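Local atomic coordinates of nucleoporin nup120 (Schizosaccharomyces pombe, PDB entry 4GQ2), a protein that serves as a structural component of the nuclear pore complex, whose nucleoporins can also act as docking partners for transiently associated nuclear transport factors. Residues R75-F87 and N102-V116. Residues are numbered along the deposited sequence; the frame is centred on the assembly and turned at random.
Sequences RWSIFQNRTLTIF and NVKIHFPSNVMKDGV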
ATOM      1  N   ARG A  75      -8.318 -18.534 -15.837  1.00 37.74           N
ATOM      2  CA  ARG A  75      -8.925 -19.088 -14.652  1.00 40.13           C
ATOM      3  C   ARG A  75     -10.430 -18.858 -14.664  1.00 38.68           C
ATOM      4  O   ARG A  75     -10.899 -17.717 -14.686  1.00 41.59           O
ATOM      5  CB  ARG A  75      -8.267 -18.504 -13.397  1.00 43.07           C
ATOM      6  CG  ARG A  75      -9.116 -18.536 -12.138  1.00 35.22           C
ATOM      7  CD  ARG A  75      -9.312 -19.933 -11.578  1.00 34.19           C
ATOM      8  NE  ARG A  75     -10.374 -19.887 -10.576  1.00 37.13           N
ATOM      9  CZ  ARG A  75     -10.173 -19.891  -9.264  1.00 36.06           C
ATOM     10  NH1 ARG A  75      -8.942 -19.979  -8.770  1.00 31.34           N
ATOM     11  NH2 ARG A  75     -11.214 -19.808  -8.442  1.00 33.88           N
ATOM     12  N   TRP A  76     -11.174 -19.963 -14.659  1.00 37.66           N
ATOM     13  CA  TRP A  76     -12.629 -19.923 -14.645  1.00 33.62           C
ATOM     14  C   TRP A  76     -13.148 -20.284 -13.297  1.00 35.64           C
ATOM     15  O   TRP A  76     -12.542 -21.076 -12.576  1.00 37.02           O
ATOM     16  CB  TRP A  76     -13.221 -20.859 -15.693  1.00 39.49           C
ATOM     17  CG  TRP A  76     -12.840 -22.314 -15.532  1.00 37.72           C
ATOM     18  CD1 TRP A  76     -11.724 -22.958 -16.054  1.00 37.05           C
ATOM     19  CD2 TRP A  76     -13.577 -23.363 -14.809  1.00 31.67           C
ATOM     20  NE1 TRP A  76     -11.716 -24.289 -15.712  1.00 37.85           N
ATOM     21  CE2 TRP A  76     -12.795 -24.599 -14.970  1.00 35.02           C
ATOM     22  CE3 TRP A  76     -14.757 -23.404 -14.077  1.00 33.10           C
ATOM     23  CZ2 TRP A  76     -13.197 -25.809 -14.404  1.00 33.62           C
ATOM     24  CZ3 TRP A  76     -15.160 -24.633 -13.515  1.00 35.81           C
ATOM     25  CH2 TRP A  76     -14.397 -25.803 -13.672  1.00 30.23           C
ATOM     26  N   SER A  77     -14.278 -19.689 -12.938  1.00 33.46           N
ATOM     27  CA  SER A  77     -14.950 -20.016 -11.691  1.00 34.99           C
ATOM     28  C   SER A  77     -16.449 -19.976 -11.963  1.00 34.11           C
ATOM     29  O   SER A  77     -16.905 -19.245 -12.853  1.00 33.82           O
ATOM     30  CB  SER A  77     -14.563 -19.013 -10.593  1.00 35.26           C
ATOM     31  OG  SER A  77     -13.147 -18.911 -10.456  1.00 35.45           O
ATOM     32  N   ILE A  78     -17.208 -20.772 -11.218  1.00 34.89           N
ATOM     33  CA  ILE A  78     -18.665 -20.772 -11.341  1.00 40.16           C
ATOM     34  C   ILE A  78     -19.348 -20.575  -9.986  1.00 38.60           C
ATOM     35  O   ILE A  78     -18.911 -21.119  -8.973  1.00 41.96           O
ATOM     36  CB  ILE A  78     -19.204 -22.027 -12.073  1.00 38.48           C
ATOM     37  CG1 ILE A  78     -18.759 -23.326 -11.372  1.00 35.34           C
ATOM     38  CG2 ILE A  78     -18.799 -22.001 -13.543  1.00 30.99           C
ATOM     39  CD1 ILE A  78     -19.326 -24.583 -12.011  1.00 37.92           C
ATOM     40  N   PHE A  79     -20.425 -19.794  -9.989  1.00 36.59           N
ATOM     41  CA  PHE A  79     -21.079 -19.345  -8.758  1.00 40.81           C
ATOM     42  C   PHE A  79     -22.582 -19.641  -8.766  1.00 43.49           C
ATOM     43  O   PHE A  79     -23.185 -19.827  -9.820  1.00 45.57           O
ATOM     44  CB  PHE A  79     -20.819 -17.842  -8.542  1.00 40.46           C
ATOM     45  CG  PHE A  79     -19.356 -17.473  -8.537  1.00 35.63           C
ATOM     46  CD1 PHE A  79     -18.686 -17.210  -9.729  1.00 39.15           C
ATOM     47  CD2 PHE A  79     -18.644 -17.409  -7.343  1.00 31.74           C
ATOM     48  CE1 PHE A  79     -17.333 -16.882  -9.727  1.00 35.85           C
ATOM     49  CE2 PHE A  79     -17.293 -17.076  -7.336  1.00 29.93           C
ATOM     50  CZ  PHE A  79     -16.639 -16.814  -8.531  1.00 25.91           C
ATOM     51  N   GLN A  80     -23.181 -19.685  -7.583  1.00 52.66           N
ATOM     52  CA  GLN A  80     -24.605 -19.976  -7.457  1.00 53.54           C
ATOM     53  C   GLN A  80     -25.511 -18.798  -7.834  1.00 54.97           C
ATOM     54  O   GLN A  80     -26.722 -18.850  -7.632  1.00 63.27           O
ATOM     55  CB  GLN A  80     -24.923 -20.509  -6.059  1.00 48.95           C
ATOM     56  CG  GLN A  80     -24.523 -21.965  -5.873  1.00 57.01           C
ATOM     57  CD  GLN A  80     -24.870 -22.508  -4.502  1.00 73.51           C
ATOM     58  OE1 GLN A  80     -24.506 -21.927  -3.476  1.00 77.49           O
ATOM     59  NE2 GLN A  80     -25.567 -23.636  -4.477  1.00 76.10           N
ATOM     60  N   ASN A  81     -24.923 -17.746  -8.395  1.00 44.02           N
ATOM     61  CA  ASN A  81     -25.702 -16.664  -8.980  1.00 43.64           C
ATOM     62  C   ASN A  81     -25.798 -16.811 -10.504  1.00 45.82           C
ATOM     63  O   ASN A  81     -26.015 -15.832 -11.219  1.00 54.62           O
ATOM     64  CB  ASN A  81     -25.139 -15.296  -8.576  1.00 43.07           C
ATOM     65  CG  ASN A  81     -23.747 -15.034  -9.136  1.00 45.50           C
ATOM     66  OD1 ASN A  81     -23.134 -15.901  -9.761  1.00 45.76           O
ATOM     67  ND2 ASN A  81     -23.242 -13.829  -8.911  1.00 44.64           N
ATOM     68  N   ARG A  82     -25.638 -18.047 -10.981  1.00 47.70           N
ATOM     69  CA  ARG A  82     -25.748 -18.397 -12.406  1.00 50.24           C
ATOM     70  C   ARG A  82     -24.736 -17.652 -13.266  1.00 54.13           C
ATOM     71  O   ARG A  82     -25.070 -17.142 -14.338  1.00 46.96           O
ATOM     72  CB  ARG A  82     -27.173 -18.172 -12.938  1.00 50.40           C
ATOM     73  CG  ARG A  82     -28.256 -18.936 -12.194  1.00 60.94           C
ATOM     74  CD  ARG A  82     -29.633 -18.613 -12.749  1.00 72.41           C
ATOM     75  NE  ARG A  82     -30.629 -18.545 -11.679  1.00 84.15           N
ATOM     76  CZ  ARG A  82     -31.944 -18.651 -11.849  1.00 79.22           C
ATOM     77  NH1 ARG A  82     -32.461 -18.845 -13.057  1.00 89.06           N
ATOM     78  NH2 ARG A  82     -32.748 -18.572 -10.800  1.00 76.43           N
ATOM     79  N   THR A  83     -23.494 -17.592 -12.790  1.00 48.82           N
ATOM     80  CA  THR A  83     -22.424 -16.926 -13.532  1.00 44.31           C
ATOM     81  C   THR A  83     -21.205 -17.823 -13.720  1.00 41.76           C
ATOM     82  O   THR A  83     -20.979 -18.754 -12.937  1.00 39.81           O
ATOM     83  CB  THR A  83     -21.958 -15.628 -12.838  1.00 44.22           C
ATOM     84  OG1 THR A  83     -21.435 -15.945 -11.541  1.00 40.62           O
ATOM     85  CG2 THR A  83     -23.111 -14.610 -12.708  1.00 38.98           C
ATOM     86  N   LEU A  84     -20.445 -17.533 -14.775  1.00 36.58           N
ATOM     87  CA  LEU A  84     -19.103 -18.067 -14.977  1.00 36.47           C
ATOM     88  C   LEU A  84     -18.176 -16.885 -15.258  1.00 38.36           C
ATOM     89  O   LEU A  84     -18.407 -16.118 -16.196  1.00 43.90           O
ATOM     90  CB  LEU A  84     -19.097 -19.089 -16.123  1.00 38.78           C
ATOM     91  CG  LEU A  84     -17.901 -19.439 -17.031  1.00 47.94           C
ATOM     92  CD1 LEU A  84     -16.572 -19.635 -16.317  1.00 51.16           C
ATOM     93  CD2 LEU A  84     -18.240 -20.691 -17.831  1.00 49.98           C
ATOM     94  N   THR A  85     -17.150 -16.723 -14.426  1.00 36.04           N
ATOM     95  CA  THR A  85     -16.192 -15.635 -14.602  1.00 38.86           C
ATOM     96  C   THR A  85     -14.875 -16.167 -15.124  1.00 36.29           C
ATOM     97  O   THR A  85     -14.465 -17.268 -14.764  1.00 42.21           O
ATOM     98  CB  THR A  85     -15.914 -14.885 -13.291  1.00 39.48           C
ATOM     99  OG1 THR A  85     -15.236 -15.759 -12.378  1.00 40.55           O
ATOM    100  CG2 THR A  85     -17.212 -14.367 -12.666  1.00 33.06           C
ATOM    101  N   ILE A  86     -14.221 -15.382 -15.977  1.00 36.93           N
ATOM    102  CA  ILE A  86     -12.916 -15.755 -16.518  1.00 42.54           C
ATOM    103  C   ILE A  86     -11.894 -14.647 -16.297  1.00 36.01           C
ATOM    104  O   ILE A  86     -12.093 -13.513 -16.732  1.00 39.56           O
ATOM    105  CB  ILE A  86     -12.985 -16.073 -18.027  1.00 42.15           C
ATOM    106  CG1 ILE A  86     -14.069 -17.113 -18.311  1.00 46.56           C
ATOM    107  CG2 ILE A  86     -11.631 -16.554 -18.535  1.00 44.41           C
ATOM    108  CD1 ILE A  86     -14.576 -17.106 -19.738  1.00 51.30           C
ATOM    109  N   PHE A  87     -10.805 -14.997 -15.620  1.00 35.55           N
ATOM    110  CA  PHE A  87      -9.686 -14.095 -15.379  1.00 34.29           C
ATOM    111  C   PHE A  87      -8.424 -14.608 -16.079  1.00 35.43           C
ATOM    112  O   PHE A  87      -8.092 -15.789 -15.985  1.00 39.53           O
ATOM    113  CB  PHE A  87      -9.417 -14.000 -13.881  1.00 32.81           C
ATOM    114  CG  PHE A  87     -10.403 -13.147 -13.125  1.00 33.66           C
ATOM    115  CD1 PHE A  87     -11.697 -13.596 -12.874  1.00 31.99           C
ATOM    116  CD2 PHE A  87     -10.019 -11.900 -12.628  1.00 31.05           C
ATOM    117  CE1 PHE A  87     -12.600 -12.809 -12.155  1.00 38.58           C
ATOM    118  CE2 PHE A  87     -10.912 -11.111 -11.913  1.00 35.50           C
ATOM    119  CZ  PHE A  87     -12.206 -11.570 -11.668  1.00 38.86           C
ATOM    120  N   ASN A 102     -11.780  -8.636 -17.128  1.00 40.41           N
ATOM    121  CA  ASN A 102     -12.233 -10.018 -17.036  1.00 42.18           C
ATOM    122  C   ASN A 102     -13.591 -10.146 -17.726  1.00 42.12           C
ATOM    123  O   ASN A 102     -14.172  -9.150 -18.163  1.00 50.13           O
ATOM    124  CB  ASN A 102     -12.299 -10.489 -15.574  1.00 43.12           C
ATOM    125  CG  ASN A 102     -13.453  -9.875 -14.806  1.00 39.32           C
ATOM    126  OD1 ASN A 102     -13.734  -8.688 -14.924  1.00 42.42           O
ATOM    127  ND2 ASN A 102     -14.130 -10.689 -14.019  1.00 42.63           N
ATOM    128  N   VAL A 103     -14.088 -11.368 -17.847  1.00 43.31           N
ATOM    129  CA  VAL A 103     -15.418 -11.565 -18.407  1.00 45.42           C
ATOM    130  C   VAL A 103     -16.322 -12.305 -17.440  1.00 41.25           C
ATOM    131  O   VAL A 103     -15.878 -13.199 -16.722  1.00 42.36           O
ATOM    132  CB  VAL A 103     -15.412 -12.157 -19.858  1.00 48.46           C
ATOM    133  CG1 VAL A 103     -14.054 -12.712 -20.254  1.00 41.95           C
ATOM    134  CG2 VAL A 103     -16.520 -13.186 -20.074  1.00 41.36           C
ATOM    135  N   LYS A 104     -17.579 -11.876 -17.394  1.00 44.03           N
ATOM    136  CA  LYS A 104     -18.602 -12.520 -16.587  1.00 43.45           C
ATOM    137  C   LYS A 104     -19.762 -12.919 -17.498  1.00 47.47           C
ATOM    138  O   LYS A 104     -20.381 -12.064 -18.145  1.00 35.60           O
ATOM    139  CB  LYS A 104     -19.074 -11.592 -15.468  1.00 38.10           C
ATOM    140  CG  LYS A 104     -20.291 -12.094 -14.703  1.00 42.70           C
ATOM    141  CD  LYS A 104     -20.697 -11.148 -13.585  1.00 37.94           C
ATOM    142  CE  LYS A 104     -19.588 -10.985 -12.556  1.00 38.76           C
ATOM    143  NZ  LYS A 104     -20.074 -10.293 -11.334  1.00 41.03           N
ATOM    144  N   ILE A 105     -20.029 -14.223 -17.537  1.00 41.89           N
ATOM    145  CA  ILE A 105     -21.037 -14.804 -18.408  1.00 39.08           C
ATOM    146  C   ILE A 105     -22.207 -15.258 -17.554  1.00 35.33           C
ATOM    147  O   ILE A 105     -22.031 -16.027 -16.614  1.00 47.10           O
ATOM    148  CB  ILE A 105     -20.452 -15.992 -19.203  1.00 38.00           C
ATOM    149  CG1 ILE A 105     -19.296 -15.502 -20.078  1.00 44.22           C
ATOM    150  CG2 ILE A 105     -21.521 -16.655 -20.060  1.00 37.24           C
ATOM    151  CD1 ILE A 105     -18.384 -16.577 -20.627  1.00 33.54           C
ATOM    152  N   HIS A 106     -23.398 -14.766 -17.875  1.00 42.01           N
ATOM    153  CA  HIS A 106     -24.611 -15.132 -17.144  1.00 42.78           C
ATOM    154  C   HIS A 106     -25.360 -16.197 -17.878  1.00 46.95           C
ATOM    155  O   HIS A 106     -25.406 -16.200 -19.116  1.00 44.95           O
ATOM    156  CB  HIS A 106     -25.528 -13.934 -16.941  1.00 40.00           C
ATOM    157  CG  HIS A 106     -24.872 -12.769 -16.253  1.00 45.57           C
ATOM    158  ND1 HIS A 106     -24.996 -12.548 -14.929  1.00 46.86           N
ATOM    159  CD2 HIS A 106     -24.078 -11.739 -16.754  1.00 43.01           C
ATOM    160  CE1 HIS A 106     -24.316 -11.435 -14.597  1.00 42.88           C
ATOM    161  NE2 HIS A 106     -23.752 -10.941 -15.716  1.00 49.32           N
ATOM    162  N   PHE A 107     -25.953 -17.101 -17.100  1.00 46.00           N
ATOM    163  CA  PHE A 107     -26.700 -18.244 -17.602  1.00 47.44           C
ATOM    164  C   PHE A 107     -28.105 -18.229 -17.012  1.00 49.07           C
ATOM    165  O   PHE A 107     -28.311 -17.640 -15.948  1.00 51.07           O
ATOM    166  CB  PHE A 107     -25.993 -19.541 -17.205  1.00 47.84           C
ATOM    167  CG  PHE A 107     -24.710 -19.783 -17.941  1.00 45.86           C
ATOM    168  CD1 PHE A 107     -23.518 -19.214 -17.500  1.00 38.32           C
ATOM    169  CD2 PHE A 107     -24.688 -20.589 -19.077  1.00 42.83           C
ATOM    170  CE1 PHE A 107     -22.333 -19.443 -18.180  1.00 39.67           C
ATOM    171  CE2 PHE A 107     -23.503 -20.818 -19.765  1.00 36.12           C
ATOM    172  CZ  PHE A 107     -22.326 -20.244 -19.315  1.00 39.54           C
ATOM    173  N   PRO A 108     -29.077 -18.867 -17.702  1.00 55.29           N
ATOM    174  CA  PRO A 108     -30.449 -18.960 -17.187  1.00 52.24           C
ATOM    175  C   PRO A 108     -30.568 -20.015 -16.095  1.00 55.23           C
ATOM    176  O   PRO A 108     -31.556 -20.033 -15.354  1.00 54.89           O
ATOM    177  CB  PRO A 108     -31.270 -19.389 -18.413  1.00 46.45           C
ATOM    178  CG  PRO A 108     -30.343 -19.366 -19.583  1.00 49.09           C
ATOM    179  CD  PRO A 108     -28.957 -19.488 -19.033  1.00 54.38           C
ATOM    180  N   SER A 109     -29.564 -20.887 -16.019  1.00 56.33           N
ATOM    181  CA  SER A 109     -29.472 -21.925 -14.998  1.00 53.57           C
ATOM    182  C   SER A 109     -28.011 -22.125 -14.591  1.00 56.04           C
ATOM    183  O   SER A 109     -27.109 -21.877 -15.394  1.00 49.42           O
ATOM    184  CB  SER A 109     -30.052 -23.229 -15.540  1.00 47.18           C
ATOM    185  OG  SER A 109     -29.590 -24.344 -14.807  1.00 48.11           O
ATOM    186  N   ASN A 110     -27.787 -22.581 -13.356  1.00 44.75           N
ATOM    187  CA  ASN A 110     -26.442 -22.803 -12.826  1.00 41.79           C
ATOM    188  C   ASN A 110     -25.622 -23.795 -13.646  1.00 50.94           C
ATOM    189  O   ASN A 110     -26.089 -24.892 -13.939  1.00 51.63           O
ATOM    190  CB  ASN A 110     -26.501 -23.278 -11.363  1.00 41.24           C
ATOM    191  CG  ASN A 110     -26.612 -22.128 -10.367  1.00 44.69           C
ATOM    192  OD1 ASN A 110     -26.072 -21.046 -10.583  1.00 49.89           O
ATOM    193  ND2 ASN A 110     -27.308 -22.367  -9.263  1.00 43.74           N
ATOM    194  N   VAL A 111     -24.401 -23.407 -14.015  1.00 47.33           N
ATOM    195  CA  VAL A 111     -23.462 -24.348 -14.614  1.00 48.01           C
ATOM    196  C   VAL A 111     -23.244 -25.480 -13.611  1.00 49.45           C
ATOM    197  O   VAL A 111     -23.086 -25.234 -12.419  1.00 54.11           O
ATOM    198  CB  VAL A 111     -22.115 -23.684 -14.969  1.00 46.41           C
ATOM    199  CG1 VAL A 111     -21.182 -24.685 -15.630  1.00 40.34           C
ATOM    200  CG2 VAL A 111     -22.327 -22.485 -15.886  1.00 43.95           C
ATOM    201  N   MET A 112     -23.269 -26.718 -14.089  1.00 46.37           N
ATOM    202  CA  MET A 112     -23.076 -27.857 -13.204  1.00 40.98           C
ATOM    203  C   MET A 112     -21.606 -28.037 -12.855  1.00 36.14           C
ATOM    204  O   MET A 112     -20.718 -27.672 -13.633  1.00 35.09           O
ATOM    205  CB  MET A 112     -23.648 -29.150 -13.811  1.00 40.87           C
ATOM    206  CG  MET A 112     -22.828 -29.750 -14.943  1.00 44.20           C
ATOM    207  SD  MET A 112     -23.316 -31.447 -15.312  1.00 45.06           S
ATOM    208  CE  MET A 112     -21.915 -32.023 -16.278  1.00 33.63           C
ATOM    209  N   LYS A 113     -21.371 -28.594 -11.674  1.00 33.80           N
ATOM    210  CA  LYS A 113     -20.050 -28.991 -11.232  1.00 38.43           C
ATOM    211  C   LYS A 113     -19.454 -29.934 -12.281  1.00 42.56           C
ATOM    212  O   LYS A 113     -20.155 -30.797 -12.828  1.00 49.90           O
ATOM    213  CB  LYS A 113     -20.171 -29.668  -9.860  1.00 44.54           C
ATOM    214  CG  LYS A 113     -18.914 -30.342  -9.342  1.00 55.62           C
ATOM    215  CD  LYS A 113     -18.098 -29.437  -8.434  1.00 68.07           C
ATOM    216  CE  LYS A 113     -17.016 -30.221  -7.698  1.00 56.49           C
ATOM    217  NZ  LYS A 113     -15.877 -30.587  -8.589  1.00 59.98           N
ATOM    218  N   ASP A 114     -18.175 -29.742 -12.590  1.00 43.37           N
ATOM    219  CA  ASP A 114     -17.506 -30.485 -13.665  1.00 49.53           C
ATOM    220  C   ASP A 114     -18.155 -30.199 -15.016  1.00 52.77           C
ATOM    221  O   ASP A 114     -17.983 -30.963 -15.968  1.00 43.48           O
ATOM    222  CB  ASP A 114     -17.510 -31.992 -13.379  1.00 48.89           C
ATOM    223  CG  ASP A 114     -16.973 -32.321 -12.009  1.00 47.54           C
ATOM    224  OD1 ASP A 114     -15.748 -32.245 -11.818  1.00 56.62           O
ATOM    225  OD2 ASP A 114     -17.775 -32.653 -11.118  1.00 50.08           O
ATOM    226  N   GLY A 115     -18.893 -29.090 -15.085  1.00 49.50           N
ATOM    227  CA  GLY A 115     -19.633 -28.716 -16.283  1.00 43.20           C
ATOM    228  C   GLY A 115     -18.980 -27.670 -17.166  1.00 44.18           C
ATOM    229  O   GLY A 115     -19.657 -27.050 -17.982  1.00 53.36           O
ATOM    230  N   VAL A 116     -17.668 -27.481 -17.019  1.00 36.75           N
ATOM    231  CA  VAL A 116     -16.925 -26.529 -17.844  1.00 36.30           C
ATOM    232  C   VAL A 116     -15.714 -27.234 -18.456  1.00 39.79           C
ATOM    233  O   VAL A 116     -14.916 -27.838 -17.748  1.00 40.76           O
ATOM    234  CB  VAL A 116     -16.458 -25.292 -17.030  1.00 38.72           C
ATOM    235  CG1 VAL A 116     -15.736 -24.297 -17.926  1.00 37.86           C
ATOM    236  CG2 VAL A 116     -17.630 -24.606 -16.335  1.00 33.27           C
TER
HETATM  237  O   HOH W   1     -23.140 -20.938 -12.548  1.00 41.59           O
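Leu-84 and Ile-105 exchange two backbone hydrogen bonds, Ile-105 N to Leu-84 O at 2.8 Å and Leu-84 N to Ile-105 O at 2.9 Å, and Ile-86 pairs likewise with Val-103, as hydrogen-bonded pairs of the antiparallel strands 83-87 and 102-106. The face bearing these four residues is tightly packed and buried, so it suits aliphatic side chains with no polar atoms to satisfy: Ile-86 and Ile-105 touch through their CD1 methyls, and the Phe-107 ring extends the face, its CE1 3.9 Å from Leu-84 CB. Beyond the corner at Lys-113 and Asp-114, Val-116 of the next sheet lies over one face of the Trp-76 ring; Val-116 CB is 3.8 Å from the centroid of the six-membered ring, a CH-pi contact. The Trp-76 first torsion of 59°, with CG between the backbone N and the carbonyl carbon, helps to turn this face to the valine. Ile-78 CG2 touches both Val-111 CB and Val-116 CG2, each at 4.0 Å. A water donates to Phe-79 O and Thr-83 O and accepts from Val-111 N. The solvent side is looser: exposed Arg-82, whose long, flexible chain reaches the link 107-110, gives NH1 to Pro-108 O at 2.7 Å from above the carbonyl plane, and its backbone N bonds weakly to Asn-110 OD1. Lys-104 merely lays CE beside Thr-85 CG2. Strand 102-106 leading through a short link into the next sheet is characteristic of consecutive beta-propeller blades, consistent with the Nup120/160 propeller domain.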